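Local structure of SusD homolog (Bacteroides thetaiotaomicron, 3EHN) at residues A[269-274]-A[328-333]; A[461-466]-A[527-532]. The protein probably binds glycans containing N-acetylglucosamine and galactose at the cell surface, as a SusD-like lipoprotein of a glycan-uptake system. All coordinates share one frame; numbering follows the deposited sequence.

Contact 1: A[269-274]-A[328-333]. With NDG (2-acetamido-2-deoxy-alpha-D-glucopyranose), chain C.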
ATOM      1  N   GLU A 269      16.627  -8.579   7.972  1.00 20.09           N
ATOM      2  CA  GLU A 269      16.555  -7.123   7.971  1.00 18.22           C
ATOM      3  C   GLU A 269      15.160  -6.533   8.237  1.00 16.78           C
ATOM      4  O   GLU A 269      15.045  -5.409   8.717  1.00 16.10           O
ATOM      5  CB  GLU A 269      17.078  -6.579   6.647  1.00 18.33           C
ATOM      6  CG  GLU A 269      18.391  -7.176   6.186  1.00 18.78           C
ATOM      7  CD  GLU A 269      18.906  -6.498   4.931  1.00 21.33           C
ATOM      8  OE1 GLU A 269      18.155  -6.434   3.933  1.00 21.60           O
ATOM      9  OE2 GLU A 269      20.065  -6.023   4.941  1.00 22.55           O
ATOM     10  N   THR A 270      14.102  -7.273   7.927  1.00 14.54           N
ATOM     11  CA  THR A 270      12.754  -6.764   8.152  1.00 13.67           C
ATOM     12  C   THR A 270      12.162  -7.240   9.480  1.00 14.27           C
ATOM     13  O   THR A 270      12.072  -8.435   9.745  1.00 15.20           O
ATOM     14  CB  THR A 270      11.830  -7.152   6.981  1.00 11.49           C
ATOM     15  OG1 THR A 270      12.379  -6.622   5.779  1.00 12.41           O
ATOM     16  CG2 THR A 270      10.430  -6.581   7.155  1.00  8.18           C
ATOM     17  N   ARG A 271      11.760  -6.293  10.317  1.00 13.26           N
ATOM     18  CA  ARG A 271      11.193  -6.626  11.614  1.00 13.14           C
ATOM     19  C   ARG A 271       9.924  -5.830  11.808  1.00 14.24           C
ATOM     20  O   ARG A 271       9.601  -4.969  10.984  1.00 14.73           O
ATOM     21  CB  ARG A 271      12.190  -6.291  12.734  1.00 10.63           C
ATOM     22  CG  ARG A 271      13.461  -7.109  12.703  1.00 10.38           C
ATOM     23  CD  ARG A 271      13.144  -8.577  12.887  1.00 12.82           C
ATOM     24  NE  ARG A 271      14.319  -9.422  12.699  1.00 18.08           N
ATOM     25  CZ  ARG A 271      14.482 -10.272  11.690  1.00 17.41           C
ATOM     26  NH1 ARG A 271      13.543 -10.395  10.770  1.00 17.71           N
ATOM     27  NH2 ARG A 271      15.586 -10.996  11.601  1.00 18.33           N
ATOM     28  N   MET A 272       9.207  -6.126  12.891  1.00 14.31           N
ATOM     29  CA  MET A 272       7.970  -5.420  13.224  1.00 15.47           C
ATOM     30  C   MET A 272       8.290  -3.920  13.421  1.00 17.25           C
ATOM     31  O   MET A 272       9.311  -3.567  14.027  1.00 16.61           O
ATOM     32  CB  MET A 272       7.372  -6.026  14.498  1.00 14.37           C
ATOM     33  CG  MET A 272       6.108  -5.366  14.986  1.00 14.55           C
ATOM     34  SD  MET A 272       5.471  -6.148  16.508  1.00 18.79           S
ATOM     35  CE  MET A 272       6.700  -5.673  17.695  1.00 17.94           C
ATOM     36  N   GLY A 273       7.431  -3.048  12.885  1.00 18.05           N
ATOM     37  CA  GLY A 273       7.635  -1.610  12.999  1.00 18.33           C
ATOM     38  C   GLY A 273       7.164  -1.016  14.321  1.00 19.04           C
ATOM     39  O   GLY A 273       6.203  -1.494  14.925  1.00 20.99           O
ATOM     40  N   ALA A 274       7.834   0.037  14.774  1.00 18.02           N
ATOM     41  CA  ALA A 274       7.475   0.677  16.031  1.00 15.98           C
ATOM     42  C   ALA A 274       6.091   1.320  16.006  1.00 15.56           C
ATOM     43  O   ALA A 274       5.378   1.321  17.007  1.00 15.85           O
ATOM     44  CB  ALA A 274       8.517   1.710  16.380  1.00 17.86           C
ATOM     45  N   ALA A 328      14.331  -9.447  17.080  1.00 19.19           N
ATOM     46  CA  ALA A 328      13.174  -8.619  17.394  1.00 18.29           C
ATOM     47  C   ALA A 328      11.984  -9.346  16.773  1.00 19.01           C
ATOM     48  O   ALA A 328      12.164 -10.369  16.108  1.00 20.29           O
ATOM     49  CB  ALA A 328      13.332  -7.244  16.776  1.00 15.93           C
ATOM     50  N   SER A 329      10.774  -8.838  16.978  1.00 18.51           N
ATOM     51  CA  SER A 329       9.598  -9.497  16.410  1.00 19.98           C
ATOM     52  C   SER A 329       9.599  -9.484  14.879  1.00 20.32           C
ATOM     53  O   SER A 329      10.031  -8.512  14.253  1.00 20.66           O
ATOM     54  CB  SER A 329       8.316  -8.832  16.917  1.00 19.96           C
ATOM     55  OG  SER A 329       8.219  -8.928  18.328  1.00 21.70           O
ATOM     56  N   ARG A 330       9.119 -10.570  14.283  1.00 19.46           N
ATOM     57  CA  ARG A 330       9.054 -10.667  12.831  1.00 19.85           C
ATOM     58  C   ARG A 330       7.613 -10.825  12.378  1.00 18.53           C
ATOM     59  O   ARG A 330       6.775 -11.358  13.105  1.00 19.51           O
ATOM     60  CB  ARG A 330       9.824 -11.885  12.313  1.00 21.39           C
ATOM     61  CG  ARG A 330      11.096 -12.190  13.051  1.00 25.10           C
ATOM     62  CD  ARG A 330      11.971 -13.161  12.275  1.00 26.61           C
ATOM     63  NE  ARG A 330      13.138 -13.526  13.069  1.00 29.61           N
ATOM     64  CZ  ARG A 330      14.206 -14.157  12.598  1.00 31.34           C
ATOM     65  NH1 ARG A 330      14.271 -14.498  11.316  1.00 31.70           N
ATOM     66  NH2 ARG A 330      15.203 -14.456  13.421  1.00 32.92           N
ATOM     67  N   PRO A 331       7.297 -10.340  11.174  1.00 15.77           N
ATOM     68  CA  PRO A 331       5.922 -10.505  10.727  1.00 15.53           C
ATOM     69  C   PRO A 331       5.742 -12.003  10.487  1.00 16.42           C
ATOM     70  O   PRO A 331       6.652 -12.643   9.966  1.00 18.46           O
ATOM     71  CB  PRO A 331       5.891  -9.691   9.432  1.00 13.61           C
ATOM     72  CG  PRO A 331       7.260  -9.789   8.934  1.00 11.92           C
ATOM     73  CD  PRO A 331       8.084  -9.594  10.181  1.00 14.22           C
ATOM     74  N   LYS A 332       4.610 -12.574  10.891  1.00 15.80           N
ATOM     75  CA  LYS A 332       4.381 -14.001  10.667  1.00 16.88           C
ATOM     76  C   LYS A 332       4.194 -14.228   9.176  1.00 17.79           C
ATOM     77  O   LYS A 332       3.335 -13.618   8.560  1.00 19.83           O
ATOM     78  CB  LYS A 332       3.136 -14.487  11.420  1.00 16.28           C
ATOM     79  CG  LYS A 332       3.365 -14.607  12.897  1.00 20.02           C
ATOM     80  CD  LYS A 332       2.201 -15.211  13.649  1.00 21.03           C
ATOM     81  CE  LYS A 332       2.539 -15.227  15.141  1.00 22.78           C
ATOM     82  NZ  LYS A 332       1.485 -15.819  16.001  1.00 24.86           N
ATOM     83  N   VAL A 333       4.990 -15.104   8.580  1.00 18.47           N
ATOM     84  CA  VAL A 333       4.842 -15.330   7.156  1.00 18.44           C
ATOM     85  C   VAL A 333       5.637 -16.531   6.678  1.00 19.95           C
ATOM     86  O   VAL A 333       6.693 -16.840   7.219  1.00 19.15           O
ATOM     87  CB  VAL A 333       5.297 -14.071   6.365  1.00 17.68           C
ATOM     88  CG1 VAL A 333       6.736 -13.771   6.672  1.00 15.14           C
ATOM     89  CG2 VAL A 333       5.122 -14.278   4.868  1.00 19.42           C
TER
HETATM   90  C1  NDG C   1      20.354  -6.724   1.462  1.00 30.13           C
HETATM   91  C2  NDG C   1      20.380  -6.201   0.021  1.00 30.90           C
HETATM   92  C3  NDG C   1      19.932  -7.421  -0.838  1.00 32.96           C
HETATM   93  C4  NDG C   1      20.950  -8.536  -0.693  1.00 34.79           C
HETATM   94  C5  NDG C   1      21.098  -8.943   0.831  1.00 34.89           C
HETATM   95  C6  NDG C   1      22.044 -10.168   1.024  1.00 34.71           C
HETATM   96  C7  NDG C   1      19.376  -4.051  -0.798  1.00 28.84           C
HETATM   97  C8  NDG C   1      18.860  -4.047  -2.243  1.00 29.82           C
HETATM   98  O5  NDG C   1      21.237  -7.843   1.754  1.00 32.47           O
HETATM   99  O3  NDG C   1      19.775  -7.192  -2.233  1.00 33.11           O
HETATM  100  O4  NDG C   1      20.728  -9.811  -1.447  1.00 39.45           O
HETATM  101  O6  NDG C   1      22.355 -10.239   2.419  1.00 34.60           O
HETATM  102  O7  NDG C   1      19.953  -3.072  -0.350  1.00 27.58           O
HETATM  103  N2  NDG C   1      19.488  -5.183  -0.110  1.00 29.81           N
HETATM  104  O1  NDG C   1      20.606  -5.798   2.499  1.00 30.21           O
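Arg271 NH1 lies against Arg330 CD (3.5 Å) and donates to two backbone carbonyls, Thr270 O at 2.7 Å and Val264 O. A bend at chi2 (-62°) curls the side chain back over its own backbone to reach the first of them. Ala325 O receives NE of the same group. The guanidinium of Arg271 is laid almost flat on that of Arg330, centres 4.0 Å apart and planes at 21°, the two arginines running alongside each other; the carbonyls may offset the like charge beneath. Replacing Arg271 by an alanine would probably leave the Arg330 guanidinium without its stacking partner and these carbonyls without their donor. The backbones are joined by Met272 N, which donates to Ser329 O across 2.9 Å at an N-H...O angle of 165°, and that oxygen also lies 3.4 Å from Arg271 CD. Next along the strand, Met272 CE touches Ser329 CB (3.6 Å). A stacked arginine pair, with backbone carbonyls bonding the Arg271 group, thus joins the loop 328-333 to the short strand 270-272, which emerges from the glycan site of the SusD-like fold: Glu269 OE2 accepts a hydrogen bond from O1 of the bound N-acetylglucosamine, 2.5 Å away.

Contact 2: A[461-466]-A[527-532]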
ATOM      1  N   PHE A 461      -3.061  10.821   8.619  1.00 11.90           N
ATOM      2  CA  PHE A 461      -3.340   9.810   9.633  1.00 10.66           C
ATOM      3  C   PHE A 461      -2.895   8.419   9.174  1.00 11.26           C
ATOM      4  O   PHE A 461      -2.806   8.142   7.979  1.00 11.71           O
ATOM      5  CB  PHE A 461      -4.834   9.782   9.953  1.00  9.89           C
ATOM      6  CG  PHE A 461      -5.390  11.095  10.440  1.00 10.33           C
ATOM      7  CD1 PHE A 461      -4.801  11.770  11.501  1.00  9.40           C
ATOM      8  CD2 PHE A 461      -6.564  11.608   9.888  1.00 10.98           C
ATOM      9  CE1 PHE A 461      -5.375  12.930  12.012  1.00 12.11           C
ATOM     10  CE2 PHE A 461      -7.150  12.765  10.387  1.00 10.31           C
ATOM     11  CZ  PHE A 461      -6.557  13.430  11.455  1.00 11.73           C
ATOM     12  N   PRO A 462      -2.583   7.536  10.125  1.00 12.06           N
ATOM     13  CA  PRO A 462      -2.626   7.797  11.561  1.00  9.25           C
ATOM     14  C   PRO A 462      -1.290   8.412  11.954  1.00  9.99           C
ATOM     15  O   PRO A 462      -0.338   8.328  11.196  1.00 11.16           O
ATOM     16  CB  PRO A 462      -2.826   6.399  12.140  1.00 10.23           C
ATOM     17  CG  PRO A 462      -1.953   5.591  11.262  1.00 10.76           C
ATOM     18  CD  PRO A 462      -2.271   6.120   9.865  1.00 10.91           C
ATOM     19  N   TYR A 463      -1.208   9.037  13.121  1.00 10.59           N
ATOM     20  CA  TYR A 463       0.061   9.623  13.523  1.00  9.92           C
ATOM     21  C   TYR A 463       1.131   8.529  13.531  1.00 11.92           C
ATOM     22  O   TYR A 463       0.874   7.391  13.934  1.00 12.08           O
ATOM     23  CB  TYR A 463      -0.044  10.285  14.899  1.00  7.28           C
ATOM     24  CG  TYR A 463      -1.033  11.422  14.948  1.00  7.53           C
ATOM     25  CD1 TYR A 463      -1.242  12.249  13.843  1.00  8.05           C
ATOM     26  CD2 TYR A 463      -1.770  11.665  16.093  1.00  8.31           C
ATOM     27  CE1 TYR A 463      -2.170  13.286  13.884  1.00 10.82           C
ATOM     28  CE2 TYR A 463      -2.690  12.692  16.149  1.00 11.87           C
ATOM     29  CZ  TYR A 463      -2.890  13.499  15.047  1.00 13.01           C
ATOM     30  OH  TYR A 463      -3.823  14.509  15.137  1.00 18.35           O
ATOM     31  N   LEU A 464       2.327   8.882  13.072  1.00 12.19           N
ATOM     32  CA  LEU A 464       3.427   7.934  13.000  1.00 13.90           C
ATOM     33  C   LEU A 464       4.569   8.252  13.964  1.00 15.92           C
ATOM     34  O   LEU A 464       4.696   9.376  14.450  1.00 15.96           O
ATOM     35  CB  LEU A 464       3.988   7.915  11.577  1.00 11.51           C
ATOM     36  CG  LEU A 464       2.994   7.850  10.421  1.00 11.71           C
ATOM     37  CD1 LEU A 464       3.711   8.227   9.127  1.00  9.65           C
ATOM     38  CD2 LEU A 464       2.376   6.460  10.352  1.00  9.15           C
ATOM     39  N   MET A 465       5.404   7.248  14.225  1.00 18.10           N
ATOM     40  CA  MET A 465       6.570   7.413  15.081  1.00 19.32           C
ATOM     41  C   MET A 465       7.587   8.086  14.179  1.00 21.14           C
ATOM     42  O   MET A 465       7.770   7.664  13.040  1.00 20.91           O
ATOM     43  CB  MET A 465       7.102   6.049  15.521  1.00 20.82           C
ATOM     44  CG  MET A 465       6.124   5.223  16.337  1.00 21.63           C
ATOM     45  SD  MET A 465       6.566   5.246  18.059  1.00 29.02           S
ATOM     46  CE  MET A 465       6.029   3.640  18.614  1.00 25.80           C
ATOM     47  N   LYS A 466       8.234   9.135  14.678  1.00 24.57           N
ATOM     48  CA  LYS A 466       9.241   9.882  13.904  1.00 25.62           C
ATOM     49  C   LYS A 466      10.406   8.983  13.486  1.00 24.81           C
ATOM     50  O   LYS A 466      10.704   7.985  14.138  1.00 25.76           O
ATOM     51  CB  LYS A 466       9.794  11.053  14.741  1.00 26.63           C
ATOM     52  CG  LYS A 466      10.744  10.625  15.863  1.00 29.03           C
ATOM     53  CD  LYS A 466      11.243  11.798  16.696  1.00 29.75           C
ATOM     54  CE  LYS A 466      12.755  11.685  17.018  1.00 31.75           C
ATOM     55  NZ  LYS A 466      13.160  10.527  17.879  1.00 32.70           N
ATOM     56  N   PRO A 527      -3.335  17.428   9.012  1.00 19.52           N
ATOM     57  CA  PRO A 527      -3.057  17.383  10.452  1.00 17.70           C
ATOM     58  C   PRO A 527      -1.649  16.900  10.788  1.00 17.43           C
ATOM     59  O   PRO A 527      -1.021  16.200  10.003  1.00 16.74           O
ATOM     60  CB  PRO A 527      -4.123  16.429  10.971  1.00 17.59           C
ATOM     61  CG  PRO A 527      -5.280  16.725  10.072  1.00 18.02           C
ATOM     62  CD  PRO A 527      -4.621  16.778   8.713  1.00 19.08           C
ATOM     63  N   LYS A 528      -1.156  17.296  11.957  1.00 19.40           N
ATOM     64  CA  LYS A 528       0.171  16.894  12.425  1.00 19.98           C
ATOM     65  C   LYS A 528       0.086  16.584  13.912  1.00 21.05           C
ATOM     66  O   LYS A 528      -0.554  17.311  14.673  1.00 22.51           O
ATOM     67  CB  LYS A 528       1.196  18.005  12.161  1.00 18.33           C
ATOM     68  CG  LYS A 528       1.485  18.184  10.683  1.00 22.99           C
ATOM     69  CD  LYS A 528       1.626  19.643  10.276  1.00 26.57           C
ATOM     70  CE  LYS A 528       3.005  20.197  10.583  1.00 28.08           C
ATOM     71  NZ  LYS A 528       3.119  21.619  10.140  1.00 30.91           N
ATOM     72  N   GLN A 529       0.707  15.492  14.331  1.00 21.86           N
ATOM     73  CA  GLN A 529       0.664  15.130  15.735  1.00 23.10           C
ATOM     74  C   GLN A 529       1.378  16.197  16.558  1.00 25.52           C
ATOM     75  O   GLN A 529       2.336  16.814  16.096  1.00 26.71           O
ATOM     76  CB  GLN A 529       1.319  13.763  15.942  1.00 22.11           C
ATOM     77  CG  GLN A 529       1.428  13.319  17.395  1.00 21.05           C
ATOM     78  CD  GLN A 529       2.059  11.947  17.535  1.00 19.79           C
ATOM     79  OE1 GLN A 529       3.006  11.616  16.824  1.00 19.63           O
ATOM     80  NE2 GLN A 529       1.547  11.149  18.463  1.00 17.61           N
ATOM     81  N   PRO A 530       0.886  16.466  17.773  1.00 27.57           N
ATOM     82  CA  PRO A 530       1.512  17.466  18.637  1.00 29.61           C
ATOM     83  C   PRO A 530       2.709  16.798  19.301  1.00 31.87           C
ATOM     84  O   PRO A 530       2.587  15.668  19.766  1.00 33.42           O
ATOM     85  CB  PRO A 530       0.418  17.777  19.662  1.00 30.08           C
ATOM     86  CG  PRO A 530      -0.850  17.362  18.983  1.00 29.72           C
ATOM     87  CD  PRO A 530      -0.448  16.107  18.279  1.00 28.49           C
ATOM     88  N   ASN A 531       3.855  17.472  19.354  1.00 33.56           N
ATOM     89  CA  ASN A 531       5.030  16.876  19.993  1.00 35.68           C
ATOM     90  C   ASN A 531       5.018  17.113  21.495  1.00 35.75           C
ATOM     91  O   ASN A 531       5.630  16.370  22.260  1.00 34.45           O
ATOM     92  CB  ASN A 531       6.313  17.455  19.404  1.00 37.18           C
ATOM     93  CG  ASN A 531       6.330  17.390  17.900  1.00 40.80           C
ATOM     94  OD1 ASN A 531       6.106  16.332  17.306  1.00 41.81           O
ATOM     95  ND2 ASN A 531       6.596  18.527  17.265  1.00 43.40           N
ATOM     96  N   GLN A 532       4.311  18.159  21.904  1.00 37.41           N
ATOM     97  CA  GLN A 532       4.214  18.528  23.306  1.00 39.27           C
ATOM     98  C   GLN A 532       5.465  19.281  23.736  1.00 39.10           C
ATOM     99  O   GLN A 532       6.208  19.775  22.860  1.00 39.05           O
ATOM    100  CB  GLN A 532       4.026  17.281  24.165  1.00 39.80           C
ATOM    101  CG  GLN A 532       2.880  17.379  25.147  1.00 43.38           C
ATOM    102  CD  GLN A 532       1.641  17.992  24.523  1.00 45.40           C
ATOM    103  OE1 GLN A 532       1.405  17.852  23.318  1.00 45.57           O
ATOM    104  NE2 GLN A 532       0.833  18.669  25.344  1.00 46.55           N
ATOM    105  OXT GLN A 532       5.686  19.374  24.953  1.00 41.54           O
TER
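Two irregular segments, 461-466 and 527-532, run side by side in the same sense where they meet, with the CA atoms of Tyr463 and Gln529 6.0 Å apart and those of Phe461 and Pro527 7.6 Å apart. No hydrogen bond links them directly, and a cis peptide precedes Pro462 between the two aromatic residues that make the contact. Tyr463 presents one face of its ring to the aliphatic part of Gln529: Gln529 CB stands 3.7 Å from the ring centroid and 19° off the normal, a CH-pi contact displaced toward the CG end, as the 3.5 Å from Gln529 CB to Tyr463 CG confirms. Gln529 is fully extended, CG anti to the backbone N (chi1 176°) and CD continuing the line, which carries the chain past the ring until its amide comes beside Tyr463 CB; amide and ring planes differ by only 25°. There the amide is engaged by residues of other loops, OE1 receiving a hydrogen bond from Arg484 and NE2 giving one to Ile413 O. At the other end Phe461 CZ meets Pro527 CG at 3.8 Å, the two side chains crossing at about a right angle. The Phe461 ring also turns its edge to Tyr463 CZ, so the phenyl group abuts the phenol as well as the proline. Helix 429-445 backs both aromatics through Gln435. The chemistry between the segments is therefore apolar and dispersive, while the directional polar bonds at Gln529 are made by its amide to Arg484 and Ile413, outside the two segments.

How the contacts relate
Contact 1 closes before contact 2 opens along the chain, and their centres lie about 22 Å apart, yet helix 274-282 connects them. Gly273 is the N-cap of that helix and Ala274 its first residue, and Ala274 packs against Met465 of contact 2. Farther along, Thr275 and Tyr279 hydrogen-bond to the backbone of 461-466, so the helix bridges the strand of contact 1 and the loop against which the C-terminal tail packs. The glycan site adjoins contact 1: Trp73 also bonds the N-acetylglucosamine there, while the side chain of Thr270 is about 13 Å from the bound galactose.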